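Local coordinates for structural protein VP1 (Trichodysplasia spinulosa-associated polyomavirus, PDB 4U60), which forms the pentameric building block of the viral capsid and binds sialylated glycans such as the GM1 oligosaccharide, probably to attach the virus to host cells, at residues Glu47-Ala52 and Met260-Leu265; Asn53-Asp58 and Asn148-Tyr153; Leu142-Gly147 and Gln167-Leu172; Leu159-Ile164 and Ala185-Cys190. All blocks are in the same frame, centred on the assembly; numbering follows the deposited sequence.

Contact 3 is the buried one of the four; contacts 1, 2 and 4 are partly buried. Contacts 1 and 2 share the long loop between strands 12-29 and 69-74, and both border the sialic acid site. Contact 1 fixes that loop to strand 260-279, and contact 2 fixes its next residues to the loop that follows strand 141-144. Contacts 3 and 4 interlock along the chain and meet through a backbone bond between Leu145 and Cys190. The chemistry follows the place. Contact 2 is polar and rich in water, contact 4 is mostly apolar, and contacts 1 and 3 combine single backbone bonds with side-chain packing. All four touch another subunit.

Contact 1: Glu47-Ala52 and Met260-Leu265; sequences EKVTVA and MQYRGL. With SIA (N-acetyl-alpha-neuraminic acid), chain G.
Val49 meets Met260 and Tyr262 at the start of strand 260-279. Val49 N donates to Met260 O at 2.8 Å, nearly straight and in line with the carbonyl. Water 1 bridges Val49 O and Met260 N, which makes a second, indirect link between the same residues. CG2 of Val49 lies beside its own backbone N, with CG1 anti to that N (chi1 172°). This brings Val49 CG2 to 3.5 Å from Met260 O and 4.2 Å from Tyr262 CE2. Next to this pair, Gln261 CG packs 4.0 Å from Lys48 N. Beyond CG the Gln261 chain is extended, and its NE2 donates to Ser46 O.

Past the contact, the loop turns to the glycan. Thr50 OG1 sits between backbone N and carbonyl carbon (chi1 70°). SIA N5 of the sialic acid donates to Thr50 OG1 at 2.8 Å. Thr50 OG1 also bonds to Glu64. Val51 grips the sugar with its backbone: Val51 N donates to O9 and Val51 O accepts from O7. Val108 of a neighbouring subunit packs on both Val49 and Tyr262. Strand 260-279 runs antiparallel to strand 241-254, whose Phe252 ring meets Tyr262.

Contact 2: Asn53-Asp58 and Asn148-Tyr153; sequences NSSDQD and NYRTDY. With SIA (N-acetyl-alpha-neuraminic acid), chain G.
Asp58 and Asp152 join the two loops through one backbone bond, Asp152 N to Asp58 O at 2.9 Å, just beyond a type I turn from Asn148 to Thr151. The side chain of Asn148 carries much of the rest. Its CG is anti to the backbone N (chi1 177°), and ND2 donates twice, both times in its amide plane. Asn148 ND2 meets Ser55 O on a lone pair at 3.0 Å. The same Asn148 ND2 meets Asp58 OD2 at 2.9 Å, on the anti side of the carboxylate. The carboxylate and amide planes are 30° apart. At the other end of the amide, OD1 takes the N-H of Arg150 from above its carbonyl plane, which forms an Asx turn.

Arg150 lies extended beside Ser55 and Asp56, with CB 3.4 Å from Ser55 O. Its guanidinium reaches past them to a salt bridge with Asp41 of a neighbouring subunit. Water 2 links Ser55 O, Asp58 N and Arg150 O. Water 4 joins Asp58 OD2 to Thr151 OG1 and donates to both.

The buried Asp58 carboxylate is thus met on both oxygens, since OD1 bonds to His109 of a neighbouring subunit. Asp58 is part of the sialic acid pocket, and Asp58 OD1 lies 3.8 Å from SIA C11. The two donors at OD2 would be consistent with a charged carboxylate.

Contact 3: Leu142-Gly147 and Gln167-Leu172; sequences LQFLTG and QSTQGL. With GOL (glycerol), chain M.
Thr146 N donates to Thr169 O at 3.0 Å, tying the chain just past strand 141-144 to the 3-10 segment 167-170. The strand belongs to a three-stranded antiparallel sheet of the jelly-roll coat protein. Two CA-H...O contacts flank the bond, from Leu145 CA to Thr169 O and from Gln170 CA to Thr146 O.

Thr169 points its CB at the edge of the Phe144 ring, in the ring plane, 3.5 Å from CE2. Thr169 OG1 lies between backbone N and carbonyl carbon (chi1 64°), where it bonds to His166 O and packs 3.5 Å from Thr146 CG2. The Phe144 ring also meets Trp191 edge-to-face.

Leu145 packs CD1 on Gly171 O. Gln143 and Leu172 cross at about a right angle, with Leu172 CD2 3.5 Å from Gln143 OE1. The Gln143 chain bends at chi2 (66°), and its NE2 bonds to Phe144 O and Asn173 O. Gln170 CG rests against Thr146 O, and beyond it the chain is extended. Its OE1 accepts from Tyr149 N, while NE2 bonds to Tyr43 O of a neighbouring subunit and to a glycerol, probably from the crystallisation liquor. Water 5 donates to Phe144 O and Gly171 O, at 2.7 Å each.

Contact 4: Leu159-Ile164 and Ala185-Cys190; sequences LVVPPI and AFPVEC
Val160 and Phe186 form the centre of a mainly apolar contact between two loops. One loop links strands 141-144 and 177-179, and the other links strands 177-179 and 191-193. The contact therefore packs connections of the small antiparallel sheet against each other.

The Val160 side chain sits on one face of the Phe186 ring. Val160 CB lies over the centre of the Phe186 ring, 3.8 Å from the centroid and 13° off the ring normal, a CH-pi contact. Val160 CG1, anti to the backbone N (chi1 180°), lies 3.5 Å from both Phe186 CE2 and Phe186 CZ. CG2 approaches CE1 and also touches Ala185 CB. The ring of Phe186 meets Trp191 edge-to-face as well.

One hydrogen bond crosses the contact. Val160 N donates to Ala185 O at 2.8 Å, from above the carbonyl plane. Ala185 O is also approached by Leu159 CA at 3.2 Å, and by CB and CD2 of the Leu159 side chain.

Pro187 lies next to this bond. Its CD packs on Val160 O, and its CG is near Leu159 CD1. Val161 and Pro187 cross at about a right angle, with Val161 CG1 4.1 Å from Pro187 CD. Val161 CG1 also lies 4.3 Å from Cys190 SG.

Van der Waals and CH-pi contacts thus make up most of the join. The polar backbone atoms of Val160 are still satisfied: N by Ala185 O, and O by the indole NE1 of Trp191. Trp191 therefore serves both residues, through its ring for Phe186 and its N-H for Val160.

Contact 1: Glu47-Ala52 and Met260-Leu265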
# COMPACT_ATOMS: atom_id res chain seq x y z
N GLU C 47 -3.43 3.49 -31.72
CA GLU C 47 -2.60 2.93 -32.75
C GLU C 47 -1.25 2.57 -32.12
O GLU C 47 -0.94 3.01 -30.99
CB GLU C 47 -2.39 3.94 -33.88
CG GLU C 47 -3.68 4.34 -34.58
CD GLU C 47 -4.37 3.19 -35.29
OE1 GLU C 47 -3.69 2.31 -35.85
OE2 GLU C 47 -5.61 3.22 -35.37
N LYS C 48 -0.46 1.79 -32.84
CA LYS C 48 0.87 1.40 -32.35
C LYS C 48 1.71 2.61 -31.94
O LYS C 48 1.83 3.59 -32.69
CB LYS C 48 1.63 0.59 -33.39
CG LYS C 48 1.06 -0.81 -33.58
CD LYS C 48 1.68 -1.54 -34.75
CE LYS C 48 0.86 -2.78 -35.10
NZ LYS C 48 1.38 -3.46 -36.29
N VAL C 49 2.31 2.53 -30.76
CA VAL C 49 3.22 3.55 -30.30
C VAL C 49 4.51 3.56 -31.13
O VAL C 49 5.05 2.51 -31.48
CB VAL C 49 3.54 3.32 -28.79
CG1 VAL C 49 4.64 4.24 -28.32
CG2 VAL C 49 2.28 3.51 -27.96
N THR C 50 4.95 4.78 -31.48
CA THR C 50 6.23 4.95 -32.17
C THR C 50 7.08 5.85 -31.30
O THR C 50 6.59 6.48 -30.35
CB THR C 50 6.08 5.55 -33.60
OG1 THR C 50 5.67 6.93 -33.51
CG2 THR C 50 5.07 4.76 -34.43
N VAL C 51 8.38 5.89 -31.60
CA VAL C 51 9.34 6.58 -30.74
C VAL C 51 10.21 7.51 -31.57
O VAL C 51 10.79 7.12 -32.61
CB VAL C 51 10.18 5.53 -29.97
CG1 VAL C 51 11.31 6.19 -29.19
CG2 VAL C 51 9.27 4.72 -29.07
N ALA C 52 10.28 8.75 -31.10
CA ALA C 52 11.07 9.77 -31.81
C ALA C 52 12.53 9.41 -31.90
O ALA C 52 13.11 8.90 -30.95
CB ALA C 52 10.94 11.10 -31.10
N MET C 260 3.38 -1.99 -29.25
CA MET C 260 2.50 -1.75 -28.11
C MET C 260 1.44 -0.70 -28.40
O MET C 260 1.69 0.27 -29.15
CB MET C 260 3.33 -1.36 -26.88
CG MET C 260 4.18 -2.52 -26.37
SD MET C 260 5.46 -2.13 -25.15
CE MET C 260 4.44 -1.72 -23.74
N GLN C 261 0.28 -0.88 -27.78
CA GLN C 261 -0.86 0.03 -27.91
C GLN C 261 -1.44 0.32 -26.53
O GLN C 261 -1.61 -0.59 -25.73
CB GLN C 261 -1.96 -0.65 -28.72
CG GLN C 261 -1.63 -0.92 -30.16
CD GLN C 261 -2.65 -1.86 -30.76
OE1 GLN C 261 -2.51 -3.09 -30.67
NE2 GLN C 261 -3.70 -1.30 -31.35
N TYR C 262 -1.77 1.58 -26.27
CA TYR C 262 -2.54 1.92 -25.08
C TYR C 262 -3.87 1.20 -25.09
O TYR C 262 -4.47 1.04 -26.13
CB TYR C 262 -2.87 3.40 -25.02
CG TYR C 262 -1.77 4.34 -24.66
CD1 TYR C 262 -1.49 4.61 -23.34
CD2 TYR C 262 -1.00 4.96 -25.63
CE1 TYR C 262 -0.51 5.52 -22.98
CE2 TYR C 262 0.00 5.85 -25.29
CZ TYR C 262 0.24 6.14 -23.96
OH TYR C 262 1.20 7.04 -23.57
N ARG C 263 -4.32 0.79 -23.91
CA ARG C 263 -5.67 0.27 -23.70
C ARG C 263 -6.40 1.10 -22.65
O ARG C 263 -5.83 1.36 -21.58
CB ARG C 263 -5.60 -1.17 -23.23
CG ARG C 263 -6.93 -1.81 -22.84
CD ARG C 263 -7.99 -1.68 -23.93
NE ARG C 263 -9.10 -2.60 -23.76
CZ ARG C 263 -10.27 -2.50 -24.37
NH1 ARG C 263 -10.51 -1.47 -25.16
NH2 ARG C 263 -11.23 -3.39 -24.14
N GLY C 264 -7.63 1.50 -22.98
CA GLY C 264 -8.47 2.29 -22.11
C GLY C 264 -9.78 1.60 -21.83
O GLY C 264 -10.18 0.71 -22.59
N LEU C 265 -10.44 2.00 -20.73
CA LEU C 265 -11.74 1.47 -20.38
C LEU C 265 -12.76 2.60 -20.21
O LEU C 265 -12.38 3.74 -19.90
CB LEU C 265 -11.67 0.65 -19.09
CG LEU C 265 -10.92 -0.70 -19.20
CD1 LEU C 265 -10.88 -1.35 -17.83
CD2 LEU C 265 -11.55 -1.65 -20.21
C1 SIA G . 6.45 6.52 -38.63
C2 SIA G . 7.60 7.52 -38.67
C3 SIA G . 7.08 8.94 -38.45
C4 SIA G . 6.73 9.28 -37.00
C5 SIA G . 7.79 8.81 -36.02
C6 SIA G . 8.15 7.35 -36.31
C7 SIA G . 9.24 6.77 -35.41
C8 SIA G . 9.65 5.35 -35.84
C9 SIA G . 10.30 4.52 -34.73
C10 SIA G . 7.71 9.92 -33.82
C11 SIA G . 7.18 9.88 -32.40
N5 SIA G . 7.35 8.92 -34.62
O1A SIA G . 5.34 6.85 -39.13
O1B SIA G . 6.60 5.38 -38.13
O4 SIA G . 6.57 10.73 -36.96
O6 SIA G . 8.59 7.23 -37.68
O7 SIA G . 10.38 7.62 -35.38
O8 SIA G . 8.50 4.64 -36.29
O9 SIA G . 9.31 4.03 -33.79
O10 SIA G . 8.40 10.85 -34.20
O HOH W 1 5.28 0.14 -29.92

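Contact 2: Asn53-Asp58 and Asn148-Tyr153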
# COMPACT_ATOMS: atom_id res chain seq x y z
N ASN C 53 13.13 9.69 -33.06
CA ASN C 53 14.57 9.54 -33.26
C ASN C 53 15.36 10.58 -32.47
O ASN C 53 16.50 10.33 -32.08
CB ASN C 53 14.93 9.66 -34.74
CG ASN C 53 14.56 8.41 -35.54
OD1 ASN C 53 14.49 7.30 -35.00
ND2 ASN C 53 14.35 8.59 -36.84
N SER C 54 14.76 11.75 -32.27
CA SER C 54 15.38 12.86 -31.52
C SER C 54 14.27 13.80 -31.09
O SER C 54 13.15 13.71 -31.61
CB SER C 54 16.39 13.65 -32.34
OG SER C 54 15.82 14.19 -33.55
N SER C 55 14.55 14.65 -30.13
CA SER C 55 13.50 15.47 -29.52
C SER C 55 12.95 16.54 -30.46
O SER C 55 11.81 16.99 -30.28
CB SER C 55 13.99 16.10 -28.21
OG SER C 55 14.99 17.03 -28.44
N ASP C 56 13.75 16.92 -31.45
CA ASP C 56 13.32 17.84 -32.52
C ASP C 56 12.68 17.14 -33.72
O ASP C 56 12.38 17.79 -34.73
CB ASP C 56 14.48 18.73 -32.96
CG ASP C 56 15.60 17.98 -33.65
OD1 ASP C 56 15.75 16.76 -33.40
OD2 ASP C 56 16.37 18.63 -34.41
N GLN C 57 12.49 15.83 -33.62
CA GLN C 57 11.76 15.05 -34.62
C GLN C 57 10.76 14.16 -33.89
O GLN C 57 10.64 12.96 -34.16
CB GLN C 57 12.74 14.22 -35.46
CG GLN C 57 13.76 15.05 -36.22
CD GLN C 57 13.15 15.92 -37.31
OE1 GLN C 57 12.07 15.61 -37.85
NE2 GLN C 57 13.84 16.99 -37.68
N ASP C 58 10.06 14.75 -32.93
CA ASP C 58 9.11 14.03 -32.10
C ASP C 58 7.71 14.36 -32.62
O ASP C 58 7.13 15.38 -32.26
CB ASP C 58 9.31 14.43 -30.64
CG ASP C 58 8.52 13.61 -29.66
OD1 ASP C 58 7.65 12.81 -30.05
OD2 ASP C 58 8.78 13.80 -28.45
N ASN C 148 8.03 17.56 -23.57
CA ASN C 148 8.88 18.00 -24.70
C ASN C 148 8.21 19.14 -25.44
O ASN C 148 7.24 18.94 -26.16
CB ASN C 148 9.15 16.83 -25.69
CG ASN C 148 9.97 17.26 -26.89
OD1 ASN C 148 10.57 18.34 -26.90
ND2 ASN C 148 10.00 16.43 -27.93
N TYR C 149 8.74 20.35 -25.27
CA TYR C 149 8.10 21.51 -25.89
C TYR C 149 8.02 21.43 -27.39
O TYR C 149 7.16 22.07 -28.00
CB TYR C 149 8.80 22.81 -25.47
CG TYR C 149 10.10 23.16 -26.20
CD1 TYR C 149 11.33 22.72 -25.72
CD2 TYR C 149 10.09 23.96 -27.34
CE1 TYR C 149 12.52 23.03 -26.36
CE2 TYR C 149 11.28 24.28 -28.00
CZ TYR C 149 12.49 23.84 -27.49
OH TYR C 149 13.66 24.16 -28.14
N ARG C 150 8.92 20.67 -27.99
CA ARG C 150 9.00 20.56 -29.44
C ARG C 150 8.03 19.57 -30.09
O ARG C 150 8.01 19.44 -31.32
CB ARG C 150 10.41 20.11 -29.84
CG ARG C 150 11.56 20.97 -29.33
CD ARG C 150 12.88 20.22 -29.63
NE ARG C 150 14.10 20.90 -29.17
CZ ARG C 150 14.80 21.80 -29.88
NH1 ARG C 150 14.41 22.15 -31.11
NH2 ARG C 150 15.89 22.36 -29.38
N THR C 151 7.25 18.85 -29.30
CA THR C 151 6.35 17.84 -29.88
C THR C 151 5.50 18.45 -31.00
O THR C 151 4.88 19.49 -30.81
CB THR C 151 5.42 17.22 -28.83
OG1 THR C 151 6.18 16.86 -27.66
CG2 THR C 151 4.75 15.98 -29.39
N ASP C 152 5.48 17.75 -32.13
CA ASP C 152 4.82 18.20 -33.35
C ASP C 152 3.57 17.34 -33.52
O ASP C 152 3.67 16.14 -33.77
CB ASP C 152 5.80 17.99 -34.51
CG ASP C 152 5.20 18.28 -35.89
OD1 ASP C 152 4.02 18.63 -36.03
OD2 ASP C 152 5.97 18.09 -36.85
N TYR C 153 2.41 17.96 -33.36
CA TYR C 153 1.11 17.28 -33.42
C TYR C 153 0.47 17.33 -34.81
O TYR C 153 -0.71 16.94 -34.97
CB TYR C 153 0.16 17.88 -32.38
CG TYR C 153 0.64 17.67 -30.96
CD1 TYR C 153 0.53 16.42 -30.35
CD2 TYR C 153 1.23 18.69 -30.24
CE1 TYR C 153 0.99 16.21 -29.06
CE2 TYR C 153 1.68 18.49 -28.94
CZ TYR C 153 1.58 17.24 -28.35
OH TYR C 153 2.04 17.02 -27.06
C1 SIA G . 6.45 6.52 -38.63
C2 SIA G . 7.60 7.52 -38.67
C3 SIA G . 7.08 8.94 -38.45
C4 SIA G . 6.73 9.28 -37.00
C5 SIA G . 7.79 8.81 -36.02
C6 SIA G . 8.15 7.35 -36.31
C7 SIA G . 9.24 6.77 -35.41
C8 SIA G . 9.65 5.35 -35.84
C9 SIA G . 10.30 4.52 -34.73
C10 SIA G . 7.71 9.92 -33.82
C11 SIA G . 7.18 9.88 -32.40
N5 SIA G . 7.35 8.92 -34.62
O1A SIA G . 5.34 6.85 -39.13
O1B SIA G . 6.60 5.38 -38.13
O4 SIA G . 6.57 10.73 -36.96
O6 SIA G . 8.59 7.23 -37.68
O7 SIA G . 10.38 7.62 -35.38
O8 SIA G . 8.50 4.64 -36.29
O9 SIA G . 9.31 4.03 -33.79
O10 SIA G . 8.40 10.85 -34.20
O HOH W 2 9.85 17.58 -32.55
O HOH W 3 13.24 19.24 -26.68
O HOH W 4 6.74 14.34 -26.75

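Contact 3: Leu142-Gly147 and Gln167-Leu172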
# COMPACT_ATOMS: atom_id res chain seq x y z
N LEU C 142 -8.07 23.97 -18.41
CA LEU C 142 -6.83 23.24 -18.67
C LEU C 142 -5.60 24.15 -18.66
O LEU C 142 -5.68 25.33 -19.06
CB LEU C 142 -6.88 22.55 -20.03
CG LEU C 142 -8.00 21.52 -20.25
CD1 LEU C 142 -8.03 21.09 -21.70
CD2 LEU C 142 -7.84 20.33 -19.32
N GLN C 143 -4.49 23.55 -18.26
CA GLN C 143 -3.15 24.14 -18.31
C GLN C 143 -2.31 23.28 -19.24
O GLN C 143 -2.34 22.06 -19.15
CB GLN C 143 -2.52 24.17 -16.91
CG GLN C 143 -1.04 24.53 -16.87
CD GLN C 143 -0.77 25.95 -17.30
OE1 GLN C 143 -1.41 26.90 -16.82
NE2 GLN C 143 0.15 26.12 -18.23
N PHE C 144 -1.60 23.90 -20.16
CA PHE C 144 -0.65 23.18 -21.01
C PHE C 144 0.62 22.90 -20.22
O PHE C 144 1.19 23.80 -19.58
CB PHE C 144 -0.32 24.02 -22.24
CG PHE C 144 0.46 23.30 -23.30
CD1 PHE C 144 -0.16 22.46 -24.18
CD2 PHE C 144 1.83 23.49 -23.41
CE1 PHE C 144 0.54 21.81 -25.18
CE2 PHE C 144 2.55 22.84 -24.41
CZ PHE C 144 1.91 21.98 -25.25
N LEU C 145 1.10 21.66 -20.27
CA LEU C 145 2.42 21.31 -19.72
C LEU C 145 2.86 20.02 -20.36
O LEU C 145 2.10 19.05 -20.40
CB LEU C 145 2.39 21.19 -18.20
CG LEU C 145 3.76 21.06 -17.53
CD1 LEU C 145 3.74 21.61 -16.11
CD2 LEU C 145 4.30 19.65 -17.54
N THR C 146 4.08 20.00 -20.91
CA THR C 146 4.55 18.88 -21.70
C THR C 146 5.95 18.44 -21.30
O THR C 146 6.77 19.24 -20.81
CB THR C 146 4.57 19.22 -23.21
OG1 THR C 146 5.06 18.09 -23.96
CG2 THR C 146 5.42 20.45 -23.51
N GLY C 147 6.24 17.17 -21.53
CA GLY C 147 7.57 16.62 -21.38
C GLY C 147 8.55 17.07 -22.46
O GLY C 147 9.76 16.91 -22.30
N GLN C 167 10.10 26.76 -25.06
CA GLN C 167 10.82 26.07 -24.01
C GLN C 167 10.08 26.03 -22.67
O GLN C 167 10.15 25.04 -21.94
CB GLN C 167 12.19 26.72 -23.79
CG GLN C 167 13.24 26.37 -24.84
CD GLN C 167 13.22 27.23 -26.08
OE1 GLN C 167 12.30 28.05 -26.32
NE2 GLN C 167 14.25 27.06 -26.90
N SER C 168 9.41 27.11 -22.35
CA SER C 168 8.81 27.31 -21.04
C SER C 168 7.64 26.40 -20.77
O SER C 168 7.22 26.25 -19.61
CB SER C 168 8.37 28.77 -20.90
OG SER C 168 7.41 29.12 -21.90
N THR C 169 7.14 25.73 -21.81
CA THR C 169 5.99 24.84 -21.63
C THR C 169 6.34 23.49 -21.01
O THR C 169 5.45 22.68 -20.76
CB THR C 169 5.24 24.59 -22.96
OG1 THR C 169 6.11 23.90 -23.87
CG2 THR C 169 4.74 25.89 -23.54
N GLN C 170 7.63 23.25 -20.73
CA GLN C 170 8.05 22.10 -19.93
C GLN C 170 7.88 22.35 -18.42
O GLN C 170 7.98 21.40 -17.63
CB GLN C 170 9.47 21.64 -20.29
CG GLN C 170 9.51 21.12 -21.71
CD GLN C 170 10.85 20.67 -22.22
OE1 GLN C 170 10.97 20.33 -23.40
NE2 GLN C 170 11.87 20.63 -21.34
N GLY C 171 7.60 23.60 -18.08
CA GLY C 171 7.17 24.03 -16.75
C GLY C 171 5.76 24.58 -16.90
O GLY C 171 5.07 24.27 -17.87
N LEU C 172 5.36 25.42 -15.95
CA LEU C 172 4.04 26.04 -16.00
C LEU C 172 4.19 27.44 -16.61
O LEU C 172 4.79 28.34 -16.01
CB LEU C 172 3.44 26.10 -14.59
CG LEU C 172 1.92 26.30 -14.48
CD1 LEU C 172 1.46 26.02 -13.06
CD2 LEU C 172 1.47 27.69 -14.93
C1 GOL M . 15.28 16.36 -22.17
O1 GOL M . 16.21 15.75 -23.09
C2 GOL M . 14.27 17.23 -22.92
O2 GOL M . 14.15 18.53 -22.34
C3 GOL M . 12.88 16.63 -22.84
O3 GOL M . 12.32 16.59 -24.15
O HOH W 5 3.35 25.48 -19.63

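Contact 4: Leu159-Ile164 and Ala185-Cys190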
# COMPACT_ATOMS: atom_id res chain seq x y z
N LEU C 159 -6.56 17.25 -33.37
CA LEU C 159 -6.17 17.48 -31.98
C LEU C 159 -6.26 18.97 -31.69
O LEU C 159 -6.14 19.78 -32.61
CB LEU C 159 -4.76 16.98 -31.71
CG LEU C 159 -4.50 15.49 -31.96
CD1 LEU C 159 -3.04 15.15 -31.77
CD2 LEU C 159 -5.38 14.63 -31.06
N VAL C 160 -6.50 19.33 -30.44
CA VAL C 160 -6.47 20.72 -30.03
C VAL C 160 -5.21 20.95 -29.20
O VAL C 160 -5.06 20.38 -28.11
CB VAL C 160 -7.72 21.10 -29.22
CG1 VAL C 160 -7.65 22.56 -28.79
CG2 VAL C 160 -8.98 20.82 -30.04
N VAL C 161 -4.31 21.75 -29.75
CA VAL C 161 -3.02 22.02 -29.12
C VAL C 161 -2.67 23.46 -29.40
O VAL C 161 -3.30 24.07 -30.27
CB VAL C 161 -1.92 21.07 -29.66
CG1 VAL C 161 -2.24 19.63 -29.32
CG2 VAL C 161 -1.73 21.24 -31.14
N PRO C 162 -1.66 24.01 -28.69
CA PRO C 162 -1.34 25.42 -28.95
C PRO C 162 -0.77 25.64 -30.34
O PRO C 162 -0.20 24.73 -30.92
CB PRO C 162 -0.26 25.73 -27.89
CG PRO C 162 -0.51 24.73 -26.80
CD PRO C 162 -0.91 23.48 -27.54
N PRO C 163 -0.91 26.86 -30.85
CA PRO C 163 -0.41 27.13 -32.21
C PRO C 163 1.06 27.47 -32.32
O PRO C 163 1.58 27.62 -33.44
CB PRO C 163 -1.26 28.32 -32.65
CG PRO C 163 -1.60 29.02 -31.37
CD PRO C 163 -1.77 27.93 -30.35
N ILE C 164 1.71 27.69 -31.18
CA ILE C 164 3.14 27.97 -31.13
C ILE C 164 3.76 27.13 -30.01
O ILE C 164 3.05 26.63 -29.12
CB ILE C 164 3.43 29.46 -30.90
CG1 ILE C 164 2.80 29.92 -29.61
CG2 ILE C 164 2.92 30.31 -32.07
CD1 ILE C 164 3.28 31.30 -29.20
N ALA C 185 -10.04 14.88 -28.33
CA ALA C 185 -9.26 15.88 -29.08
C ALA C 185 -8.12 16.56 -28.30
O ALA C 185 -7.17 17.05 -28.92
CB ALA C 185 -10.19 16.94 -29.60
N PHE C 186 -8.21 16.63 -26.99
CA PHE C 186 -7.20 17.26 -26.15
C PHE C 186 -6.25 16.20 -25.58
O PHE C 186 -6.68 15.38 -24.75
CB PHE C 186 -7.88 18.01 -25.00
CG PHE C 186 -8.57 19.28 -25.41
CD1 PHE C 186 -9.82 19.26 -26.00
CD2 PHE C 186 -7.95 20.51 -25.20
CE1 PHE C 186 -10.45 20.45 -26.37
CE2 PHE C 186 -8.58 21.69 -25.56
CZ PHE C 186 -9.82 21.66 -26.16
N PRO C 187 -4.98 16.18 -26.04
CA PRO C 187 -4.10 15.11 -25.55
C PRO C 187 -3.81 15.20 -24.07
O PRO C 187 -3.53 16.28 -23.53
CB PRO C 187 -2.81 15.33 -26.35
CG PRO C 187 -3.26 16.00 -27.61
CD PRO C 187 -4.36 16.93 -27.14
N VAL C 188 -3.83 14.05 -23.41
CA VAL C 188 -3.54 14.08 -21.97
C VAL C 188 -2.07 14.36 -21.72
O VAL C 188 -1.74 14.96 -20.69
CB VAL C 188 -4.05 12.87 -21.16
CG1 VAL C 188 -5.53 12.64 -21.41
CG2 VAL C 188 -3.19 11.61 -21.40
N GLU C 189 -1.20 14.03 -22.67
CA GLU C 189 0.23 14.25 -22.48
C GLU C 189 0.62 15.72 -22.37
O GLU C 189 1.69 16.02 -21.89
CB GLU C 189 1.05 13.64 -23.62
CG GLU C 189 0.92 14.32 -24.96
CD GLU C 189 1.82 13.72 -26.01
OE1 GLU C 189 1.91 12.49 -26.07
OE2 GLU C 189 2.45 14.48 -26.77
N CYS C 190 -0.24 16.63 -22.83
CA CYS C 190 0.13 18.06 -22.82
C CYS C 190 -0.88 18.97 -22.16
O CYS C 190 -0.61 20.17 -22.03
CB CYS C 190 0.49 18.54 -24.22
SG CYS C 190 -0.85 18.45 -25.42